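Long-range contacts in colicin-M immunity protein (Escherichia coli, PDB 2XGL), which protects cells carrying the colicin M plasmid against colicin M, and is represented here by its periplasmic domain: residues 12-17 with 51-56; 24-29 with 41-46; 46-51 with 66-71; 61-66 with 82-87. All coordinates share one frame; numbering follows the deposited sequence.

Interaction 1: 12-17 with 51-56; sequences VSDEQA and IERSLT
Arg53 and Asp14 carry most of this contact, joined by a salt bridge in which Asp14 OD1 lies 2.8 Å from Arg53 NH2. The N-H of NH2 points almost straight at the oxygen, at 171°, and OD1 lies close to the guanidinium plane. The carboxylate is met less squarely: the nitrogen comes from its anti side, tilted out of its plane, and the two flat groups stand 30° apart. The same guanidinium also grips one backbone oxygen end-on, with NH1 2.9 Å and NH2 2.8 Å from Val12 O. Both of these bonds are bent, as expected when two nitrogens share a single acceptor. NH2 thus serves two acceptors, while NH1 makes a further, weak bond to Cys9 O. An extended chain from CG to NE carries the head of Arg53 across from the loop that follows strand 45-48.

The target is the start of helix 14-29, where Ser13 and Gln16 form a capping box. Gln16 N donates to Ser13 OG at 3.1 Å, and Ser13 N donates back to Gln16 OE1 at 3.1 Å. Asp14, in the first turn, would probably also be favoured there by the helix dipole.

Ile51 supplies the apolar side of the junction. Its CG1 branch lies anti to the carbonyl carbon (chi1 -58°), which directs CD1 toward the helix. There CD1 lies over one face of the Asp14 carboxylate, 3.5 Å from OD1, and 4.1 Å from Ala17 CB, one turn further along the helix.

Interaction 2: 24-29 with 41-46; sequences DYLQRM and TEIPKI
The Tyr25 ring meets Pro44 at its edge: Pro44 CG lies near the ring plane, 3.7 Å from Tyr25 OH. Ile46 CD1 approaches the same ring obliquely, 3.9 Å from Tyr25 CD2. Tyr25 also forms edge-to-face pairs with Phe68 and Tyr79 of the sheet. This is a helix-on-sheet contact, in which the later part of helix 14-29 packs against the loop leading into edge strand 45-48. No hydrogen bond crosses between the two segments, so side-chain packing holds them together.

Tyr25 has CG anti to the backbone N (chi1 168°), which extends the ring from the helix toward Pro44. One turn on, Met29 covers the turn before the strand, its chain bent at chi2 (67°) to bring the methyl round toward Pro44; CE ends 4.0 Å from Pro44 CG. Leu39 of helix 33-39 adds to this cluster, touching Tyr25, Met29 and Pro44. Leu26 flanks it with a single branch, CD2 lying 3.8 Å from Pro44 CD.

The loop has its own brace, an ST turn in which Ile43 N donates to Thr41 OG1 at 3.1 Å. Beside it, Met29 CG rests 3.3 Å from Glu42 O.

Interaction 3: 46-51 with 66-71; sequences ITWEKI and VPFKAE. With CD (cadmium ion), chain F; CD (cadmium ion), chain G.
Trp48 and Phe68 face one another as a non-hydrogen-bonded pair in the antiparallel pairing of edge strand 45-48 with strand 64-71; the N-to-C directions of segments 46-48 and 66-71 are 151° apart. Backbone hydrogen bonds fix the register. Thr47 and Lys69 form the hydrogen-bonded pair, with Thr47 N to Lys69 O at 3.1 Å and Lys69 N to Thr47 O at 3.0 Å. A third bond, Glu49 N to Pro67 O, carries the pairing just past the end of the short strand; its donor stands well above the carbonyl plane, consistent with the chain already leaving regular strand geometry.

Apolar contacts occupy the face bearing Ile46, Trp48 and Phe68, which is turned toward helix 14-29. The Trp48 and Phe68 side chains run alongside each other and point the same way, but their ring planes are inclined at 63°, an oblique pairing. The six-membered end of the indole does the touching: CZ3 lies 3.7 Å from Val66 CG1, and CE3 lies 3.7 Å from Phe68 CB. Ile46 CG2 fits over one indole face, offset toward the rim, and also reaches the Phe68 ring at CD1. Ile51 CD1 lies beside Val66 CG2.

The other face carries Thr47 and Lys69, with Glu49 following at the strand end. A bend in Glu49 at chi2 (-96°) carries its carboxylate across Pro67 toward Lys69: OE2 lies 3.5 Å from Lys69 CE but 4.4 Å from Lys69 NZ, too far for a salt bridge. The same oxygen binds a cadmium ion that Met78 also ligates, the Glu49 OE2 to cadmium distance being 2.5 Å.

Interaction 4: 61-66 with 82-87; sequences EKTLLV and MYHCEE. With NA (sodium ion), chain I; CD (cadmium ion), chain C; NA (sodium ion), chain J.
This contact closes the open end of the beta hairpin of strands 64-71 and 76-84, beside the disulfide between Cys85 and Cys9. Segments 64-66 and 82-84 run antiparallel, their directions 144° apart and their axes 4.8 Å apart at closest approach. Leu64 and Tyr83 make the hydrogen-bonded pair, each backbone N lying 2.9 Å from the other's O. The neighbouring pair, Leu65 with Met82, is non-hydrogen-bonded and puts its side chains on the opposite face.

On the other side of the Leu64-Tyr83 pair, Thr63 lies opposite His84. Its CG2 sits over one face of the imidazole, 3.4 Å from the ring centroid and 21° off the ring normal, a CH-pi contact. The two side chains run alongside each other. The methyl branch lies anti to the carbonyl carbon, while OG1 (chi1 54°) is turned toward Met82, 3.8 Å from its SD. A cadmium ion sits off the ring plane, on the side away from the Thr63 methyl, bound by His84 ND1 at 2.3 Å and Glu87 OE2 at 2.2 Å; Tyr89 completes the protein ligands, and its ring stacks with that of His84.

On the face of Leu64 and Tyr83 the contact is apolar. Leu64 CG lies 4.1 Å from Cys85 SG, one of the two disulfide sulfurs, and Ala17 of helix 14-29 also touches Leu64. The Tyr83 ring leads away from strand 64-71, stacks on Phe20 of that helix, and has its OH 3.0 Å from a sodium ion. The whole is an antiparallel hairpin end stapled to the N-terminal segment by a disulfide essential to the protein's function.

From the N terminus, interaction 1 comes first, closing a long loop from the start of helix 14-29 to the segment after strand 45-48. Interaction 2 lies wholly within that loop, bringing the later part of the same helix back onto the entry to strand 45-48. Interaction 3 begins at Ile46, which it shares with interaction 2, and pairs the edge strand with strand 64-71; it crosses interaction 1, with Ile51 common to both. Interaction 4 follows interaction 1 in series and crosses interaction 3 at Val66, adding strand 76-84. Interactions 1 and 2 thus fasten two parts of the helix, while 3 and 4 join three successive strands of the sheet.

Interaction 1: 12-17 with 51-56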
# COMPACT_ATOMS: atom_id res chain seq x y z
N VAL A 12 -7.62 10.39 6.04
CA VAL A 12 -7.76 9.29 5.09
C VAL A 12 -8.36 8.08 5.77
O VAL A 12 -7.81 7.60 6.75
CB VAL A 12 -6.40 8.93 4.48
CG1 VAL A 12 -6.53 7.73 3.55
CG2 VAL A 12 -5.84 10.13 3.75
N SER A 13 -9.49 7.60 5.26
CA SER A 13 -10.10 6.37 5.74
C SER A 13 -9.29 5.16 5.29
O SER A 13 -8.49 5.26 4.36
CB SER A 13 -11.54 6.24 5.22
OG SER A 13 -11.58 5.83 3.85
N ASP A 14 -9.50 4.02 5.95
CA ASP A 14 -8.89 2.76 5.55
C ASP A 14 -9.24 2.42 4.11
O ASP A 14 -8.37 1.98 3.36
CB ASP A 14 -9.35 1.62 6.46
CG ASP A 14 -8.80 1.71 7.89
OD1 ASP A 14 -7.84 2.48 8.11
OD2 ASP A 14 -9.31 1.01 8.78
N GLU A 15 -10.49 2.63 3.71
CA GLU A 15 -10.91 2.36 2.33
C GLU A 15 -10.16 3.21 1.30
O GLU A 15 -9.74 2.71 0.28
CB GLU A 15 -12.43 2.51 2.15
CG GLU A 15 -12.96 1.99 0.77
CD GLU A 15 -14.47 1.62 0.74
OE1 GLU A 15 -15.18 1.87 1.74
OE2 GLU A 15 -14.93 1.07 -0.29
N GLN A 16 -9.98 4.49 1.59
CA GLN A 16 -9.22 5.38 0.69
C GLN A 16 -7.75 5.01 0.63
O GLN A 16 -7.12 5.12 -0.42
CB GLN A 16 -9.32 6.84 1.12
CG GLN A 16 -10.71 7.41 1.14
CD GLN A 16 -10.72 8.82 1.71
OE1 GLN A 16 -10.95 9.04 2.93
NE2 GLN A 16 -10.45 9.79 0.83
N ALA A 17 -7.21 4.59 1.77
CA ALA A 17 -5.82 4.17 1.89
C ALA A 17 -5.56 2.94 1.04
O ALA A 17 -4.57 2.86 0.31
CB ALA A 17 -5.51 3.88 3.33
N ILE A 51 -5.22 -2.23 9.17
CA ILE A 51 -4.37 -1.04 9.23
C ILE A 51 -4.35 -0.54 10.67
O ILE A 51 -5.39 -0.13 11.18
CB ILE A 51 -4.92 0.10 8.35
CG1 ILE A 51 -5.05 -0.35 6.89
CG2 ILE A 51 -4.01 1.32 8.43
CD1 ILE A 51 -5.63 0.73 6.02
N GLU A 52 -3.19 -0.58 11.32
CA GLU A 52 -3.02 -0.10 12.69
C GLU A 52 -2.65 1.39 12.71
O GLU A 52 -1.68 1.80 12.08
CB GLU A 52 -1.93 -0.89 13.43
CG GLU A 52 -2.31 -2.35 13.80
CD GLU A 52 -1.35 -3.02 14.80
OE1 GLU A 52 -0.80 -2.33 15.69
OE2 GLU A 52 -1.15 -4.25 14.70
N ARG A 53 -3.44 2.20 13.42
CA ARG A 53 -3.12 3.62 13.60
C ARG A 53 -2.69 3.93 15.02
O ARG A 53 -3.07 3.24 15.96
CB ARG A 53 -4.31 4.50 13.22
CG ARG A 53 -4.67 4.39 11.77
CD ARG A 53 -5.76 5.35 11.39
NE ARG A 53 -6.40 4.95 10.14
CZ ARG A 53 -6.55 5.72 9.07
NH1 ARG A 53 -6.13 6.99 9.05
NH2 ARG A 53 -7.16 5.21 8.00
N SER A 54 -1.90 4.98 15.17
CA SER A 54 -1.42 5.39 16.48
C SER A 54 -2.57 5.88 17.35
O SER A 54 -3.51 6.52 16.86
CB SER A 54 -0.37 6.49 16.35
OG SER A 54 0.13 6.84 17.63
N LEU A 55 -2.49 5.56 18.63
CA LEU A 55 -3.45 6.03 19.60
C LEU A 55 -3.15 7.48 20.00
O LEU A 55 -4.05 8.22 20.40
CB LEU A 55 -3.40 5.14 20.84
CG LEU A 55 -4.58 5.24 21.80
CD1 LEU A 55 -5.88 4.86 21.13
CD2 LEU A 55 -4.29 4.32 22.96
N THR A 56 -1.88 7.87 19.86
CA THR A 56 -1.40 9.17 20.28
C THR A 56 -0.93 9.95 19.07
O THR A 56 -0.46 9.36 18.10
CB THR A 56 -0.20 9.03 21.25
OG1 THR A 56 0.89 8.38 20.59
CG2 THR A 56 -0.59 8.22 22.47

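Interaction 2: 24-29 with 41-46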
# COMPACT_ATOMS: atom_id res chain seq x y z
N ASP A 24 -1.69 1.97 -6.82
CA ASP A 24 -0.27 2.25 -6.96
C ASP A 24 0.56 0.99 -7.15
O ASP A 24 1.37 0.92 -8.07
CB ASP A 24 0.23 2.98 -5.73
CG ASP A 24 1.68 3.33 -5.83
OD1 ASP A 24 2.00 4.40 -6.38
OD2 ASP A 24 2.52 2.53 -5.35
N TYR A 25 0.34 -0.01 -6.29
CA TYR A 25 1.07 -1.27 -6.38
C TYR A 25 0.85 -1.99 -7.71
O TYR A 25 1.80 -2.48 -8.32
CB TYR A 25 0.68 -2.19 -5.21
CG TYR A 25 1.14 -3.61 -5.36
CD1 TYR A 25 2.45 -3.97 -5.08
CD2 TYR A 25 0.26 -4.61 -5.74
CE1 TYR A 25 2.86 -5.29 -5.19
CE2 TYR A 25 0.66 -5.92 -5.86
CZ TYR A 25 1.96 -6.25 -5.59
OH TYR A 25 2.34 -7.57 -5.73
N LEU A 26 -0.40 -2.06 -8.17
CA LEU A 26 -0.71 -2.71 -9.44
C LEU A 26 -0.07 -1.99 -10.62
O LEU A 26 0.26 -2.60 -11.63
CB LEU A 26 -2.22 -2.80 -9.65
CG LEU A 26 -2.94 -3.87 -8.83
CD1 LEU A 26 -4.40 -3.84 -9.18
CD2 LEU A 26 -2.35 -5.25 -9.05
N GLN A 27 0.08 -0.68 -10.49
CA GLN A 27 0.71 0.13 -11.52
C GLN A 27 2.20 -0.19 -11.61
O GLN A 27 2.75 -0.33 -12.68
CB GLN A 27 0.54 1.61 -11.20
CG GLN A 27 0.64 2.52 -12.39
CD GLN A 27 -0.49 2.31 -13.37
OE1 GLN A 27 -0.28 2.13 -14.57
NE2 GLN A 27 -1.72 2.31 -12.85
N ARG A 28 2.84 -0.29 -10.46
CA ARG A 28 4.27 -0.45 -10.41
C ARG A 28 4.67 -1.91 -10.61
O ARG A 28 5.76 -2.20 -11.09
CB ARG A 28 4.82 0.13 -9.11
CG ARG A 28 4.67 1.65 -9.09
CD ARG A 28 4.74 2.24 -7.69
NE ARG A 28 6.11 2.38 -7.22
CZ ARG A 28 6.42 2.80 -6.00
NH1 ARG A 28 5.46 3.12 -5.13
NH2 ARG A 28 7.70 2.89 -5.64
N MET A 29 3.76 -2.81 -10.27
CA MET A 29 3.93 -4.24 -10.52
C MET A 29 4.29 -4.55 -11.97
O MET A 29 5.05 -5.47 -12.23
CB MET A 29 2.64 -4.96 -10.14
CG MET A 29 2.77 -6.44 -10.04
SD MET A 29 3.82 -6.90 -8.63
CE MET A 29 3.74 -8.69 -8.80
N THR A 41 2.59 -13.40 -12.21
CA THR A 41 1.50 -12.62 -12.81
C THR A 41 1.76 -11.12 -12.59
O THR A 41 2.34 -10.74 -11.58
CB THR A 41 0.12 -13.01 -12.21
OG1 THR A 41 -0.93 -12.30 -12.88
CG2 THR A 41 0.06 -12.73 -10.70
N GLU A 42 1.36 -10.29 -13.55
CA GLU A 42 1.38 -8.83 -13.33
C GLU A 42 0.18 -8.38 -12.50
O GLU A 42 0.19 -7.27 -11.97
CB GLU A 42 1.42 -8.04 -14.65
CG GLU A 42 2.78 -8.06 -15.37
CD GLU A 42 2.80 -7.31 -16.73
OE1 GLU A 42 1.78 -6.67 -17.11
OE2 GLU A 42 3.84 -7.36 -17.43
N ILE A 43 -0.84 -9.22 -12.36
CA ILE A 43 -2.05 -8.83 -11.64
C ILE A 43 -2.43 -9.82 -10.54
O ILE A 43 -3.37 -10.60 -10.68
CB ILE A 43 -3.24 -8.61 -12.60
CG1 ILE A 43 -2.82 -7.76 -13.80
CG2 ILE A 43 -4.38 -7.93 -11.87
CD1 ILE A 43 -3.94 -7.47 -14.77
N PRO A 44 -1.73 -9.77 -9.41
CA PRO A 44 -2.04 -10.71 -8.35
C PRO A 44 -3.40 -10.42 -7.74
O PRO A 44 -3.94 -9.34 -7.94
CB PRO A 44 -0.94 -10.45 -7.30
CG PRO A 44 -0.10 -9.33 -7.82
CD PRO A 44 -0.83 -8.69 -8.94
N LYS A 45 -3.96 -11.40 -7.03
CA LYS A 45 -5.10 -11.15 -6.15
C LYS A 45 -4.60 -10.58 -4.81
O LYS A 45 -3.59 -11.04 -4.26
CB LYS A 45 -5.88 -12.44 -5.90
CG LYS A 45 -6.98 -12.28 -4.86
CD LYS A 45 -7.58 -13.62 -4.46
CE LYS A 45 -8.66 -13.45 -3.38
NZ LYS A 45 -9.73 -12.48 -3.79
N ILE A 46 -5.32 -9.60 -4.29
CA ILE A 46 -4.88 -8.88 -3.10
C ILE A 46 -5.85 -9.08 -1.94
O ILE A 46 -7.05 -8.99 -2.13
CB ILE A 46 -4.72 -7.39 -3.42
CG1 ILE A 46 -3.63 -7.23 -4.49
CG2 ILE A 46 -4.36 -6.61 -2.18
CD1 ILE A 46 -3.34 -5.84 -4.86

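Interaction 3: 46-51 with 66-71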
# COMPACT_ATOMS: atom_id res chain seq x y z
N ILE A 46 -5.32 -9.60 -4.29
CA ILE A 46 -4.88 -8.88 -3.10
C ILE A 46 -5.85 -9.08 -1.94
O ILE A 46 -7.05 -8.99 -2.13
CB ILE A 46 -4.72 -7.39 -3.42
CG1 ILE A 46 -3.63 -7.23 -4.49
CG2 ILE A 46 -4.36 -6.61 -2.18
CD1 ILE A 46 -3.34 -5.84 -4.86
N THR A 47 -5.32 -9.42 -0.77
CA THR A 47 -6.14 -9.49 0.44
C THR A 47 -5.52 -8.63 1.53
O THR A 47 -4.33 -8.73 1.80
CB THR A 47 -6.39 -10.96 0.91
OG1 THR A 47 -5.28 -11.45 1.67
CG2 THR A 47 -6.65 -11.89 -0.28
N TRP A 48 -6.34 -7.77 2.14
CA TRP A 48 -5.88 -6.76 3.07
C TRP A 48 -5.82 -7.27 4.50
O TRP A 48 -6.52 -8.20 4.87
CB TRP A 48 -6.85 -5.56 3.04
CG TRP A 48 -7.06 -4.99 1.69
CD1 TRP A 48 -8.16 -5.13 0.91
CD2 TRP A 48 -6.13 -4.20 0.94
NE1 TRP A 48 -7.99 -4.46 -0.28
CE2 TRP A 48 -6.76 -3.88 -0.29
CE3 TRP A 48 -4.84 -3.73 1.18
CZ2 TRP A 48 -6.13 -3.12 -1.26
CZ3 TRP A 48 -4.23 -2.96 0.22
CH2 TRP A 48 -4.87 -2.66 -0.99
N GLU A 49 -4.97 -6.62 5.30
CA GLU A 49 -4.87 -6.86 6.73
C GLU A 49 -5.35 -5.60 7.45
O GLU A 49 -5.63 -4.58 6.82
CB GLU A 49 -3.42 -7.13 7.13
CG GLU A 49 -2.75 -8.29 6.39
CD GLU A 49 -2.79 -9.59 7.15
OE1 GLU A 49 -3.34 -9.62 8.28
OE2 GLU A 49 -2.28 -10.60 6.61
N LYS A 50 -5.42 -5.67 8.77
CA LYS A 50 -5.84 -4.54 9.58
C LYS A 50 -4.79 -3.44 9.51
O LYS A 50 -3.61 -3.70 9.75
CB LYS A 50 -6.05 -4.98 11.04
CG LYS A 50 -6.56 -3.88 11.96
CD LYS A 50 -6.96 -4.39 13.34
CE LYS A 50 -7.41 -3.23 14.24
NZ LYS A 50 -7.83 -3.66 15.60
N ILE A 51 -5.22 -2.23 9.17
CA ILE A 51 -4.37 -1.04 9.23
C ILE A 51 -4.35 -0.54 10.67
O ILE A 51 -5.39 -0.13 11.18
CB ILE A 51 -4.92 0.10 8.35
CG1 ILE A 51 -5.05 -0.35 6.89
CG2 ILE A 51 -4.01 1.32 8.43
CD1 ILE A 51 -5.63 0.73 6.02
N VAL A 66 -0.07 0.08 5.32
CA VAL A 66 -1.14 -0.67 4.69
C VAL A 66 -0.61 -2.02 4.27
O VAL A 66 -0.01 -2.12 3.21
CB VAL A 66 -1.68 0.09 3.47
CG1 VAL A 66 -2.76 -0.72 2.76
CG2 VAL A 66 -2.21 1.47 3.91
N PRO A 67 -0.82 -3.06 5.10
CA PRO A 67 -0.37 -4.42 4.83
C PRO A 67 -1.31 -5.25 3.94
O PRO A 67 -2.53 -5.16 4.06
CB PRO A 67 -0.31 -5.07 6.22
CG PRO A 67 -0.88 -4.10 7.17
CD PRO A 67 -1.49 -2.99 6.41
N PHE A 68 -0.72 -6.06 3.06
CA PHE A 68 -1.51 -6.93 2.18
C PHE A 68 -0.70 -8.11 1.66
O PHE A 68 0.52 -8.04 1.55
CB PHE A 68 -2.07 -6.14 1.00
CG PHE A 68 -1.03 -5.50 0.14
CD1 PHE A 68 -0.62 -6.11 -1.03
CD2 PHE A 68 -0.48 -4.28 0.47
CE1 PHE A 68 0.34 -5.53 -1.86
CE2 PHE A 68 0.48 -3.68 -0.36
CZ PHE A 68 0.88 -4.31 -1.53
N LYS A 69 -1.40 -9.19 1.34
CA LYS A 69 -0.81 -10.30 0.61
C LYS A 69 -1.16 -10.12 -0.85
O LYS A 69 -2.25 -9.68 -1.18
CB LYS A 69 -1.37 -11.63 1.07
CG LYS A 69 -1.20 -11.96 2.55
CD LYS A 69 -1.99 -13.24 2.87
CE LYS A 69 -2.42 -13.30 4.33
NZ LYS A 69 -3.49 -14.31 4.54
N ALA A 70 -0.22 -10.45 -1.72
CA ALA A 70 -0.49 -10.51 -3.14
C ALA A 70 -0.23 -11.95 -3.52
O ALA A 70 0.81 -12.49 -3.21
CB ALA A 70 0.41 -9.57 -3.93
N GLU A 71 -1.20 -12.57 -4.18
CA GLU A 71 -1.05 -13.93 -4.62
C GLU A 71 -1.20 -14.06 -6.14
O GLU A 71 -2.09 -13.48 -6.74
CB GLU A 71 -2.05 -14.84 -3.93
CG GLU A 71 -1.76 -16.31 -4.19
CD GLU A 71 -2.62 -17.24 -3.38
OE1 GLU A 71 -3.59 -16.77 -2.74
OE2 GLU A 71 -2.32 -18.45 -3.40
CD CD F . 0.07 -11.10 7.16
CD CD G . -3.74 -19.85 -2.46

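Interaction 4: 61-66 with 82-87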
# COMPACT_ATOMS: atom_id res chain seq x y z
N GLU A 61 0.45 12.06 12.43
CA GLU A 61 0.96 10.89 11.70
C GLU A 61 1.18 11.26 10.23
O GLU A 61 0.34 11.90 9.60
CB GLU A 61 0.04 9.67 11.87
CG GLU A 61 0.63 8.39 11.24
CD GLU A 61 0.40 7.10 12.06
OE1 GLU A 61 -0.70 6.91 12.65
OE2 GLU A 61 1.33 6.25 12.08
N LYS A 62 2.35 10.90 9.70
CA LYS A 62 2.73 11.25 8.34
C LYS A 62 2.62 10.08 7.36
O LYS A 62 2.51 10.29 6.16
CB LYS A 62 4.15 11.83 8.30
CG LYS A 62 4.33 13.11 9.12
CD LYS A 62 3.45 14.24 8.62
CE LYS A 62 3.75 15.58 9.28
NZ LYS A 62 3.24 15.69 10.69
N THR A 63 2.62 8.86 7.88
CA THR A 63 2.54 7.66 7.05
C THR A 63 1.54 6.69 7.63
O THR A 63 1.49 6.51 8.84
CB THR A 63 3.91 6.95 6.99
OG1 THR A 63 4.37 6.70 8.32
CG2 THR A 63 4.96 7.79 6.24
N LEU A 64 0.72 6.09 6.76
CA LEU A 64 -0.15 4.96 7.10
C LEU A 64 0.43 3.65 6.58
O LEU A 64 0.77 3.55 5.41
CB LEU A 64 -1.53 5.10 6.46
CG LEU A 64 -2.60 5.96 7.07
CD1 LEU A 64 -3.78 5.95 6.13
CD2 LEU A 64 -2.99 5.46 8.45
N LEU A 65 0.51 2.65 7.43
CA LEU A 65 1.04 1.36 7.05
C LEU A 65 -0.14 0.53 6.56
O LEU A 65 -1.13 0.34 7.28
CB LEU A 65 1.75 0.70 8.23
CG LEU A 65 2.49 -0.61 7.96
CD1 LEU A 65 3.66 -0.36 7.01
CD2 LEU A 65 2.99 -1.28 9.25
N VAL A 66 -0.07 0.08 5.32
CA VAL A 66 -1.14 -0.67 4.69
C VAL A 66 -0.61 -2.02 4.27
O VAL A 66 -0.01 -2.12 3.21
CB VAL A 66 -1.68 0.09 3.47
CG1 VAL A 66 -2.76 -0.72 2.76
CG2 VAL A 66 -2.21 1.47 3.91
N MET A 82 3.81 1.61 2.80
CA MET A 82 3.87 2.83 3.59
C MET A 82 3.33 3.99 2.76
O MET A 82 4.06 4.57 1.95
CB MET A 82 5.31 3.13 4.01
CG MET A 82 5.75 2.39 5.26
SD MET A 82 5.22 3.34 6.70
CE MET A 82 5.40 2.12 8.02
N TYR A 83 2.05 4.30 2.95
CA TYR A 83 1.41 5.43 2.27
C TYR A 83 1.79 6.74 2.96
O TYR A 83 1.39 7.00 4.10
CB TYR A 83 -0.11 5.22 2.23
CG TYR A 83 -0.94 6.27 1.49
CD1 TYR A 83 -0.41 7.05 0.47
CD2 TYR A 83 -2.27 6.44 1.81
CE1 TYR A 83 -1.20 7.99 -0.19
CE2 TYR A 83 -3.05 7.37 1.17
CZ TYR A 83 -2.52 8.14 0.18
OH TYR A 83 -3.33 9.05 -0.44
N HIS A 84 2.57 7.56 2.27
CA HIS A 84 2.91 8.90 2.76
C HIS A 84 1.83 9.82 2.23
O HIS A 84 1.95 10.39 1.16
CB HIS A 84 4.30 9.32 2.26
CG HIS A 84 5.42 8.44 2.72
ND1 HIS A 84 6.40 8.86 3.58
CD2 HIS A 84 5.73 7.16 2.42
CE1 HIS A 84 7.26 7.89 3.80
NE2 HIS A 84 6.88 6.84 3.10
N CYS A 85 0.76 9.96 3.00
CA CYS A 85 -0.47 10.63 2.55
C CYS A 85 -0.31 12.06 1.99
O CYS A 85 -0.75 12.31 0.87
CB CYS A 85 -1.48 10.63 3.70
SG CYS A 85 -1.55 9.07 4.66
N GLU A 86 0.32 12.97 2.74
CA GLU A 86 0.49 14.38 2.33
C GLU A 86 1.31 14.53 1.06
O GLU A 86 0.96 15.30 0.17
CB GLU A 86 1.12 15.23 3.45
CG GLU A 86 0.09 15.80 4.42
CD GLU A 86 0.69 16.57 5.60
OE1 GLU A 86 0.00 16.63 6.65
OE2 GLU A 86 1.81 17.12 5.50
N GLU A 87 2.41 13.80 0.97
CA GLU A 87 3.11 13.62 -0.29
C GLU A 87 2.28 12.60 -1.01
O GLU A 87 1.37 12.03 -0.41
CB GLU A 87 4.51 13.13 -0.05
CG GLU A 87 5.36 14.15 0.71
CD GLU A 87 5.97 13.60 1.97
OE1 GLU A 87 6.69 14.35 2.68
OE2 GLU A 87 5.75 12.42 2.26
NA NA I . 0.06 13.58 7.54
CD CD C . 7.10 11.04 3.29
NA NA J . -2.44 11.51 -1.87